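Local coordinates for protein piwi (Drosophila melanogaster, PDB 6KR6) that binds piRNAs of 24 to 30 nucleotides and, in complex with them, mediates the repression of transposable elements, at residues A[167-171]-A[385-391]; A[98-102]-A[115-119]; A[504-510]-A[531-537]. One frame throughout, in Å; residues are numbered along the deposited sequence.

Interaction 1: residues A[167-171]-A[385-391]; sequences ILRRS and VLRDWNM
Ile167 lays its CD1 methyl over one face of the Trp389 indole, 3.4 Å from the centroid of the six-membered ring and 9° off its normal, a well-centred CH-pi contact. An extended CG1-CD1 arm (chi2 172°) carries the methyl there, while CG2, the other branch of the isoleucine, comes within 4.3 Å of Met391 SD; a beta-branched aliphatic residue thus serves two partners at once.

The remaining apolar contacts join segments 167-171 and 385-391, whose CA atoms come nearest at Ser171 and Val385. Val385 CG1 rests 3.7 Å from Arg170 CG, against the aliphatic part of that long side chain, and Leu168 CD2 meets Leu386 CD2 at 4.2 Å. Helix 380-388 ends beside this patch in a Schellman motif: Asn390, a residue type that tolerates positive phi (56°), sends its N to Arg387 O and turns the chain toward strand 392-405. Leu114 of strand 114-115 touches both Ile167 and Trp389.

The polar groups fit round these carbons without a hydrogen bond between the two segments. Arg170 NH1 approaches the edge of the indole, 4.0 Å from Trp389 NE1, with the guanidinium plane nearly perpendicular to the ring. Ser171 turns its CB and OG against Leu386, with Ser171 CB 4.0 Å from both CG and CD2 of Leu386; the hydroxyl is hydrogen-bonded elsewhere, and Ser171 O accepts from Ser382 OG.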
loop_
_atom_site.group_PDB
_atom_site.type_symbol
_atom_site.label_atom_id
_atom_site.label_comp_id
_atom_site.label_asym_id
_atom_site.label_seq_id
_atom_site.Cartn_x
_atom_site.Cartn_y
_atom_site.Cartn_z
ATOM N N ILE A 167 11.336 4.625 24.755
ATOM C CA ILE A 167 11.351 3.585 25.784
ATOM C C ILE A 167 11.214 2.206 25.149
ATOM O O ILE A 167 11.954 1.267 25.476
ATOM C CB ILE A 167 10.240 3.839 26.818
ATOM C CG1 ILE A 167 10.540 5.098 27.634
ATOM C CG2 ILE A 167 10.063 2.630 27.724
ATOM C CD1 ILE A 167 9.407 5.519 28.542
ATOM N N LEU A 168 10.262 2.063 24.225
ATOM C CA LEU A 168 10.050 0.769 23.589
ATOM C C LEU A 168 11.233 0.370 22.717
ATOM O O LEU A 168 11.558 -0.815 22.636
ATOM C CB LEU A 168 8.758 0.785 22.775
ATOM C CG LEU A 168 7.484 0.905 23.613
ATOM C CD1 LEU A 168 6.249 0.756 22.741
ATOM C CD2 LEU A 168 7.479 -0.118 24.741
ATOM N N ARG A 169 11.897 1.333 22.074
ATOM C CA ARG A 169 13.102 1.009 21.313
ATOM C C ARG A 169 14.227 0.555 22.235
ATOM O O ARG A 169 14.954 -0.398 21.922
ATOM C CB ARG A 169 13.543 2.214 20.481
ATOM C CG ARG A 169 12.622 2.553 19.318
ATOM C CD ARG A 169 13.191 3.689 18.480
ATOM N NE ARG A 169 14.446 3.310 17.837
ATOM C CZ ARG A 169 15.199 4.135 17.116
ATOM N NH1 ARG A 169 14.829 5.397 16.945
ATOM N NH2 ARG A 169 16.325 3.698 16.569
ATOM N N ARG A 170 14.384 1.228 23.379
ATOM C CA ARG A 170 15.363 0.792 24.371
ATOM C C ARG A 170 15.076 -0.630 24.834
ATOM O O ARG A 170 16.003 -1.413 25.074
ATOM C CB ARG A 170 15.360 1.759 25.555
ATOM C CG ARG A 170 16.443 1.512 26.591
ATOM C CD ARG A 170 16.336 2.525 27.722
ATOM N NE ARG A 170 17.281 2.258 28.802
ATOM C CZ ARG A 170 17.326 2.945 29.938
ATOM N NH1 ARG A 170 16.476 3.942 30.145
ATOM N NH2 ARG A 170 18.218 2.636 30.870
ATOM N N SER A 171 13.794 -0.983 24.963
ATOM C CA SER A 171 13.443 -2.353 25.335
ATOM C C SER A 171 13.765 -3.332 24.209
ATOM O O SER A 171 14.344 -4.398 24.445
ATOM C CB SER A 171 11.962 -2.433 25.713
ATOM O OG SER A 171 11.627 -3.735 26.162
ATOM N N VAL A 385 14.427 -3.008 31.092
ATOM C CA VAL A 385 14.029 -1.689 30.609
ATOM C C VAL A 385 12.537 -1.473 30.818
ATOM O O VAL A 385 12.106 -0.400 31.260
ATOM C CB VAL A 385 14.421 -1.520 29.129
ATOM C CG1 VAL A 385 13.837 -0.233 28.566
ATOM C CG2 VAL A 385 15.934 -1.535 28.975
ATOM N N LEU A 386 11.725 -2.489 30.517
ATOM C CA LEU A 386 10.281 -2.339 30.677
ATOM C C LEU A 386 9.901 -2.121 32.139
ATOM O O LEU A 386 9.059 -1.269 32.448
ATOM C CB LEU A 386 9.558 -3.560 30.114
ATOM C CG LEU A 386 9.390 -3.607 28.595
ATOM C CD1 LEU A 386 8.609 -4.846 28.189
ATOM C CD2 LEU A 386 8.702 -2.348 28.091
ATOM N N ARG A 387 10.516 -2.874 33.051
ATOM C CA ARG A 387 10.132 -2.806 34.456
ATOM C C ARG A 387 10.647 -1.542 35.128
ATOM O O ARG A 387 10.005 -1.034 36.056
ATOM C CB ARG A 387 10.640 -4.043 35.197
ATOM N N ASP A 388 11.798 -1.021 34.687
ATOM C CA ASP A 388 12.343 0.184 35.306
ATOM C C ASP A 388 11.380 1.359 35.204
ATOM O O ASP A 388 11.380 2.239 36.074
ATOM C CB ASP A 388 13.685 0.540 34.667
ATOM N N TRP A 389 10.552 1.391 34.163
ATOM C CA TRP A 389 9.543 2.426 34.004
ATOM C C TRP A 389 8.202 2.042 34.611
ATOM O O TRP A 389 7.232 2.792 34.457
ATOM C CB TRP A 389 9.367 2.759 32.519
ATOM C CG TRP A 389 10.544 3.473 31.937
ATOM C CD1 TRP A 389 11.699 2.911 31.480
ATOM C CD2 TRP A 389 10.683 4.886 31.754
ATOM N NE1 TRP A 389 12.550 3.887 31.021
ATOM C CE2 TRP A 389 11.949 5.108 31.177
ATOM C CE3 TRP A 389 9.859 5.983 32.020
ATOM C CZ2 TRP A 389 12.410 6.383 30.861
ATOM C CZ3 TRP A 389 10.319 7.248 31.705
ATOM C CH2 TRP A 389 11.583 7.438 31.133
ATOM N N ASN A 390 8.130 0.899 35.295
ATOM C CA ASN A 390 6.915 0.432 35.961
ATOM C C ASN A 390 5.747 0.338 34.975
ATOM O O ASN A 390 4.672 0.908 35.173
ATOM C CB ASN A 390 6.577 1.325 37.159
ATOM C CG ASN A 390 7.562 1.158 38.302
ATOM O OD1 ASN A 390 7.899 0.038 38.684
ATOM N ND2 ASN A 390 8.038 2.274 38.841
ATOM N N MET A 391 5.990 -0.403 33.897
ATOM C CA MET A 391 4.971 -0.721 32.909
ATOM C C MET A 391 5.146 -2.170 32.485
ATOM O O MET A 391 6.273 -2.642 32.310
ATOM C CB MET A 391 5.051 0.206 31.691
ATOM C CG MET A 391 6.419 0.270 31.035
ATOM S SD MET A 391 6.430 1.405 29.637
ATOM C CE MET A 391 5.685 2.849 30.386
#

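Interaction 2: residues A[98-102]-A[115-119]; sequences RMGVL and FDGLQ. With ZN (zinc ion), chain L.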
loop_
_atom_site.group_PDB
_atom_site.type_symbol
_atom_site.label_atom_id
_atom_site.label_comp_id
_atom_site.label_asym_id
_atom_site.label_seq_id
_atom_site.Cartn_x
_atom_site.Cartn_y
_atom_site.Cartn_z
ATOM N N ARG A 98 28.334 14.710 30.499
ATOM C CA ARG A 98 27.213 15.105 31.346
ATOM C C ARG A 98 26.277 13.931 31.599
ATOM O O ARG A 98 25.739 13.778 32.703
ATOM C CB ARG A 98 26.455 16.262 30.698
ATOM C CG ARG A 98 27.329 17.447 30.320
ATOM C CD ARG A 98 26.583 18.422 29.420
ATOM N NE ARG A 98 25.860 19.442 30.172
ATOM C CZ ARG A 98 24.991 20.291 29.631
ATOM N NH1 ARG A 98 24.729 20.233 28.332
ATOM N NH2 ARG A 98 24.378 21.192 30.387
ATOM N N MET A 99 26.065 13.092 30.581
ATOM C CA MET A 99 25.231 11.909 30.758
ATOM C C MET A 99 25.829 10.972 31.797
ATOM O O MET A 99 25.115 10.462 32.666
ATOM C CB MET A 99 25.052 11.188 29.422
ATOM C CG MET A 99 24.381 12.035 28.355
ATOM S SD MET A 99 24.048 11.107 26.850
ATOM C CE MET A 99 23.044 9.773 27.501
ATOM N N GLY A 100 27.142 10.747 31.732
ATOM C CA GLY A 100 27.791 9.931 32.751
ATOM C C GLY A 100 27.726 10.556 34.135
ATOM O O GLY A 100 27.505 9.864 35.139
ATOM N N VAL A 101 27.910 11.877 34.206
ATOM C CA VAL A 101 27.886 12.574 35.488
ATOM C C VAL A 101 26.512 12.455 36.135
ATOM O O VAL A 101 26.398 12.258 37.351
ATOM C CB VAL A 101 28.307 14.043 35.298
ATOM C CG1 VAL A 101 27.840 14.896 36.465
ATOM C CG2 VAL A 101 29.817 14.137 35.143
ATOM N N LEU A 102 25.447 12.559 35.337
ATOM C CA LEU A 102 24.114 12.367 35.896
ATOM C C LEU A 102 23.864 10.898 36.223
ATOM O O LEU A 102 23.193 10.584 37.213
ATOM C CB LEU A 102 23.046 12.900 34.937
ATOM C CG LEU A 102 21.942 13.754 35.577
ATOM C CD1 LEU A 102 20.886 14.121 34.552
ATOM C CD2 LEU A 102 21.300 13.058 36.767
ATOM N N PHE A 115 17.929 10.929 29.200
ATOM C CA PHE A 115 18.702 12.152 29.366
ATOM C C PHE A 115 19.480 12.422 28.090
ATOM O O PHE A 115 20.194 11.541 27.601
ATOM C CB PHE A 115 19.653 12.040 30.562
ATOM C CG PHE A 115 20.354 13.323 30.901
ATOM C CD1 PHE A 115 19.633 14.488 31.095
ATOM C CD2 PHE A 115 21.731 13.360 31.045
ATOM C CE1 PHE A 115 20.271 15.670 31.409
ATOM C CE2 PHE A 115 22.376 14.539 31.364
ATOM C CZ PHE A 115 21.644 15.697 31.547
ATOM N N ASP A 116 19.340 13.630 27.545
ATOM C CA ASP A 116 20.067 13.984 26.331
ATOM C C ASP A 116 21.247 14.911 26.598
ATOM O O ASP A 116 21.862 15.406 25.649
ATOM C CB ASP A 116 19.125 14.620 25.306
ATOM C CG ASP A 116 18.817 16.069 25.620
ATOM O OD1 ASP A 116 18.741 16.414 26.816
ATOM O OD2 ASP A 116 18.653 16.864 24.670
ATOM N N GLY A 117 21.587 15.141 27.862
ATOM C CA GLY A 117 22.539 16.164 28.231
ATOM C C GLY A 117 21.904 17.476 28.639
ATOM O O GLY A 117 22.596 18.336 29.199
ATOM N N LEU A 118 20.608 17.648 28.376
ATOM C CA LEU A 118 19.883 18.850 28.764
ATOM C C LEU A 118 18.460 18.484 29.171
ATOM O O LEU A 118 18.047 18.740 30.306
ATOM C CB LEU A 118 19.880 19.867 27.620
ATOM C CG LEU A 118 19.962 21.347 28.005
ATOM C CD1 LEU A 118 18.702 21.811 28.720
ATOM C CD2 LEU A 118 21.192 21.603 28.861
ATOM N N GLN A 119 17.703 17.886 28.251
ATOM C CA GLN A 119 16.359 17.422 28.561
ATOM C C GLN A 119 16.430 16.109 29.329
ATOM O O GLN A 119 17.233 15.221 29.003
ATOM C CB GLN A 119 15.543 17.232 27.281
ATOM C CG GLN A 119 15.736 18.322 26.235
ATOM C CD GLN A 119 14.923 19.583 26.507
ATOM O OE1 GLN A 119 14.034 19.605 27.367
ATOM N NE2 GLN A 119 15.223 20.643 25.762
HETATM ZN ZN ZN L . 12.418 20.802 27.867
#
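An Asx turn at Asp116 joins the short strands 114-115 and 119-122 of the N-terminal domain's antiparallel sheet, and helix 95-103 packs on this connection through Arg98, Met99 and Leu102, with Phe115 as the chief partner. In the turn, Leu118 N donates to Asp116 OD1 at 2.7 Å, from well above the carboxylate plane.

The Phe115 ring is held between two layers. Leu102 CD1 stands 3.4 Å from its centroid, 7° off the normal, in a CH-pi contact; Gly117 N lies over the centre of the opposite face. Helix backbone at Met99 CA meets the ring's edge, and the Met99 side chain runs antiparallel to that of Phe115, alongside it, its flexible thioether bending at chi3 (57°) to bring CE to 3.4 Å from Phe115 O. Gly117 has positive phi (96°), where a CB would press on the preceding carbonyl.

Arg98 brings a face of its guanidinium over Gly117 O, and NH1, though 3.0 Å from that oxygen, is too poorly angled for a hydrogen bond. Its NH2 forms a salt bridge with Glu87 and also lies 3.6 Å from Leu118 CD2. With an alanine here, Glu87 would probably lose its cationic mate, and Leu118 and the Gly117 carbonyl the flat group packed against them.

Where the turn runs into the next strand, Gln119 OE1 binds a zinc ion at 2.1 Å, alongside His83 NE2 and His85 NE2.

Interaction 3: residues A[504-510]-A[531-537]; sequences KLILCLV and VPTQVVT. With nucleotides of chain B.
The carbonyl oxygen of Gln534 is gripped twice by the neighbouring strand: Cys508 N donates to it at 2.7 Å, almost in line with the C=O bond, and Leu507 CA adds a CA-H...O contact at 3.2 Å. On either side of this bond the parallel ladder continues, Ile506 O accepting from Gln534 N and Cys508 O from Val536 N, with Ile506 N to Pro532 O and Val510 N to Val536 O at its two ends.

The paired strands 506-510 and 533-537, joined through helix 515-528, form a beta-alpha-beta unit of the Rossmann-like MID domain, which in Argonaute proteins holds the 5' end of the guide RNA. Aliphatic Leu507, Val536, Val510 and Ile506 suit the buried parts of its faces. Leu507 CD2 meets Val536 CG2 at 4.0 Å on the face covered by helix 454-471; on the other, Val510 CG1 crosses Val535 CG1 at about a right angle, 3.7 Å away, and Ile506 packs on Val531.

Strand 533-537 also touches the nucleotides of chain B. Gln534 bends at chi2 (57°), turning its carboxamide toward the 5' phosphate, and NE2 makes a weak bond to U1 OP3 at 2.8 Å; the same side chain touches Gln556, a ligand of a bound zinc ion. Thr537 serves the next linkage with both its donors: OG1 gives a hydrogen bond to U1 O3' at 2.8 Å, and its backbone N one to A2 OP2 at 2.6 Å.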
loop_
_atom_site.group_PDB
_atom_site.type_symbol
_atom_site.label_atom_id
_atom_site.label_comp_id
_atom_site.label_asym_id
_atom_site.label_seq_id
_atom_site.Cartn_x
_atom_site.Cartn_y
_atom_site.Cartn_z
ATOM N N LYS A 504 -17.534 -2.449 -33.183
ATOM C CA LYS A 504 -17.765 -2.088 -31.790
ATOM C C LYS A 504 -16.718 -2.705 -30.872
ATOM O O LYS A 504 -16.463 -2.179 -29.783
ATOM C CB LYS A 504 -19.164 -2.519 -31.343
ATOM C CG LYS A 504 -20.317 -1.847 -32.065
ATOM C CD LYS A 504 -21.596 -1.986 -31.246
ATOM C CE LYS A 504 -22.758 -2.514 -32.073
ATOM N NZ LYS A 504 -23.239 -1.520 -33.069
ATOM N N LEU A 505 -16.108 -3.813 -31.288
ATOM C CA LEU A 505 -15.185 -4.543 -30.432
ATOM C C LEU A 505 -14.340 -5.462 -31.301
ATOM O O LEU A 505 -14.722 -5.813 -32.419
ATOM C CB LEU A 505 -15.941 -5.336 -29.360
ATOM C CG LEU A 505 -15.142 -5.980 -28.228
ATOM C CD1 LEU A 505 -15.855 -5.768 -26.908
ATOM C CD2 LEU A 505 -14.938 -7.461 -28.500
ATOM N N ILE A 506 -13.173 -5.838 -30.774
ATOM C CA ILE A 506 -12.244 -6.726 -31.466
ATOM C C ILE A 506 -11.699 -7.726 -30.457
ATOM O O ILE A 506 -11.010 -7.341 -29.507
ATOM C CB ILE A 506 -11.091 -5.956 -32.133
ATOM C CG1 ILE A 506 -11.615 -5.100 -33.287
ATOM C CG2 ILE A 506 -10.023 -6.916 -32.624
ATOM C CD1 ILE A 506 -10.548 -4.274 -33.968
ATOM N N LEU A 507 -12.005 -9.005 -30.655
ATOM C CA LEU A 507 -11.477 -10.074 -29.820
ATOM C C LEU A 507 -10.313 -10.739 -30.542
ATOM O O LEU A 507 -10.421 -11.072 -31.726
ATOM C CB LEU A 507 -12.563 -11.100 -29.490
ATOM C CG LEU A 507 -12.310 -12.043 -28.310
ATOM C CD1 LEU A 507 -13.634 -12.484 -27.712
ATOM C CD2 LEU A 507 -11.490 -13.258 -28.724
ATOM N N CYS A 508 -9.208 -10.934 -29.828
ATOM C CA CYS A 508 -7.988 -11.495 -30.398
ATOM C C CYS A 508 -7.588 -12.736 -29.614
ATOM O O CYS A 508 -7.323 -12.655 -28.410
ATOM C CB CYS A 508 -6.855 -10.467 -30.391
ATOM S SG CYS A 508 -7.115 -9.070 -31.504
ATOM N N LEU A 509 -7.541 -13.875 -30.299
ATOM C CA LEU A 509 -7.103 -15.130 -29.700
ATOM C C LEU A 509 -5.588 -15.228 -29.833
ATOM O O LEU A 509 -5.051 -15.147 -30.943
ATOM C CB LEU A 509 -7.791 -16.316 -30.375
ATOM C CG LEU A 509 -7.794 -17.647 -29.620
ATOM C CD1 LEU A 509 -8.497 -17.493 -28.282
ATOM C CD2 LEU A 509 -8.453 -18.738 -30.451
ATOM N N VAL A 510 -4.901 -15.398 -28.706
ATOM C CA VAL A 510 -3.440 -15.401 -28.694
ATOM C C VAL A 510 -2.938 -16.798 -28.352
ATOM O O VAL A 510 -3.671 -17.586 -27.737
ATOM C CB VAL A 510 -2.890 -14.359 -27.708
ATOM C CG1 VAL A 510 -3.488 -12.992 -27.993
ATOM C CG2 VAL A 510 -3.164 -14.783 -26.275
ATOM N N VAL A 531 -10.815 1.550 -30.538
ATOM C CA VAL A 531 -11.644 0.357 -30.599
ATOM C C VAL A 531 -11.405 -0.470 -29.342
ATOM O O VAL A 531 -10.274 -0.895 -29.090
ATOM C CB VAL A 531 -11.362 -0.490 -31.852
ATOM C CG1 VAL A 531 -12.233 -1.738 -31.855
ATOM C CG2 VAL A 531 -11.589 0.328 -33.115
ATOM N N PRO A 532 -12.424 -0.721 -28.518
ATOM C CA PRO A 532 -12.231 -1.608 -27.364
ATOM C C PRO A 532 -11.955 -3.035 -27.811
ATOM O O PRO A 532 -12.590 -3.552 -28.732
ATOM C CB PRO A 532 -13.558 -1.498 -26.603
ATOM C CG PRO A 532 -14.543 -1.027 -27.613
ATOM C CD PRO A 532 -13.784 -0.161 -28.572
ATOM N N THR A 533 -10.985 -3.670 -27.154
ATOM C CA THR A 533 -10.503 -4.978 -27.566
ATOM C C THR A 533 -10.565 -5.962 -26.405
ATOM O O THR A 533 -10.604 -5.579 -25.233
ATOM C CB THR A 533 -9.064 -4.907 -28.100
ATOM O OG1 THR A 533 -8.178 -4.509 -27.047
ATOM C CG2 THR A 533 -8.966 -3.911 -29.247
ATOM N N GLN A 534 -10.563 -7.247 -26.754
ATOM C CA GLN A 534 -10.583 -8.336 -25.787
ATOM C C GLN A 534 -9.550 -9.377 -26.190
ATOM O O GLN A 534 -9.489 -9.774 -27.357
ATOM C CB GLN A 534 -11.972 -8.975 -25.698
ATOM C CG GLN A 534 -12.027 -10.184 -24.783
ATOM C CD GLN A 534 -11.578 -9.861 -23.374
ATOM O OE1 GLN A 534 -12.091 -8.936 -22.743
ATOM N NE2 GLN A 534 -10.612 -10.620 -22.872
ATOM N N VAL A 535 -8.744 -9.817 -25.227
ATOM C CA VAL A 535 -7.687 -10.791 -25.462
ATOM C C VAL A 535 -8.010 -12.055 -24.677
ATOM O O VAL A 535 -8.409 -11.985 -23.510
ATOM C CB VAL A 535 -6.306 -10.231 -25.062
ATOM C CG1 VAL A 535 -5.226 -11.283 -25.240
ATOM C CG2 VAL A 535 -5.984 -8.990 -25.878
ATOM N N VAL A 536 -7.845 -13.208 -25.323
ATOM C CA VAL A 536 -8.107 -14.507 -24.712
ATOM C C VAL A 536 -6.884 -15.387 -24.930
ATOM O O VAL A 536 -6.504 -15.654 -26.077
ATOM C CB VAL A 536 -9.363 -15.176 -25.293
ATOM C CG1 VAL A 536 -9.538 -16.569 -24.710
ATOM C CG2 VAL A 536 -10.595 -14.323 -25.027
ATOM N N THR A 537 -6.271 -15.836 -23.835
ATOM C CA THR A 537 -5.135 -16.744 -23.931
ATOM C C THR A 537 -5.598 -18.104 -24.439
ATOM O O THR A 537 -6.708 -18.549 -24.140
ATOM C CB THR A 537 -4.451 -16.890 -22.570
ATOM O OG1 THR A 537 -4.216 -15.592 -22.013
ATOM C CG2 THR A 537 -3.120 -17.617 -22.705
ATOM O OP3 U B 1 -9.400 -8.617 -21.380
ATOM P P U B 1 -8.067 -8.057 -21.683
ATOM O OP1 U B 1 -8.171 -7.275 -22.938
ATOM O OP2 U B 1 -7.590 -7.375 -20.456
ATOM O "O5'" U B 1 -7.073 -9.268 -21.971
ATOM C "C5'" U B 1 -6.648 -10.135 -20.924
ATOM C "C4'" U B 1 -6.029 -11.398 -21.468
ATOM O "O4'" U B 1 -4.676 -11.116 -21.922
ATOM C "C3'" U B 1 -5.915 -12.555 -20.475
ATOM O "O3'" U B 1 -6.158 -13.786 -21.152
ATOM C "C2'" U B 1 -4.455 -12.491 -20.036
ATOM O "O2'" U B 1 -3.925 -13.719 -19.583
ATOM C "C1'" U B 1 -3.770 -12.017 -21.314
ATOM N N1 U B 1 -2.497 -11.318 -21.080
ATOM C C2 U B 1 -1.463 -11.557 -21.964
ATOM O O2 U B 1 -1.576 -12.297 -22.926
ATOM N N3 U B 1 -0.295 -10.886 -21.690
ATOM C C4 U B 1 -0.057 -10.027 -20.638
ATOM O O4 U B 1 1.052 -9.500 -20.526
ATOM C C5 U B 1 -1.173 -9.841 -19.762
ATOM C C6 U B 1 -2.324 -10.480 -20.005
ATOM P P A B 2 -6.884 -14.997 -20.387
ATOM O OP1 A B 2 -6.036 -15.351 -19.220
ATOM O OP2 A B 2 -7.254 -16.034 -21.384
ATOM O "O5'" A B 2 -8.228 -14.360 -19.820
ATOM C "C5'" A B 2 -9.177 -13.728 -20.668
ATOM C "C4'" A B 2 -10.434 -13.416 -19.900
ATOM O "O4'" A B 2 -11.157 -14.651 -19.676
ATOM C "C3'" A B 2 -10.205 -12.837 -18.507
ATOM O "O3'" A B 2 -10.099 -11.422 -18.522
ATOM C "C2'" A B 2 -11.402 -13.340 -17.711
ATOM O "O2'" A B 2 -12.530 -12.506 -17.926
ATOM C "C1'" A B 2 -11.672 -14.691 -18.368
ATOM N N9 A B 2 -11.034 -15.824 -17.672
ATOM C C8 A B 2 -10.033 -16.621 -18.171
ATOM N N7 A B 2 -9.660 -17.577 -17.359
ATOM C C5 A B 2 -10.480 -17.408 -16.253
ATOM C C6 A B 2 -10.580 -18.109 -15.039
ATOM N N6 A B 2 -9.819 -19.161 -14.728
ATOM N N1 A B 2 -11.499 -17.687 -14.144
ATOM C C2 A B 2 -12.262 -16.633 -14.458
ATOM N N3 A B 2 -12.262 -15.892 -15.565
ATOM C C4 A B 2 -11.338 -16.337 -16.433
#

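Overall arrangement
From the N terminus the three contacts come in series, none nesting or crossing. Interaction 2 closes a short loop of 12 residues, folding helix 95-103 back on the turn between strands 114-115 and 119-122. Interaction 1 then closes a far longer one: the 213 residues between its segments include the PAZ region, and helix 158-172 meets the end of helix 380-388. These two are neighbours, about 19 Å between centres, and Leu114, next to Phe115 of interaction 2, touches Ile167 and Trp389 of interaction 1. Interaction 3, which lies at the RNA's 5' end, spans 20 residues, mostly helix, and pairs two strands on the opposite side of the chain's centre, its own centre about 62 Å from that of interaction 1.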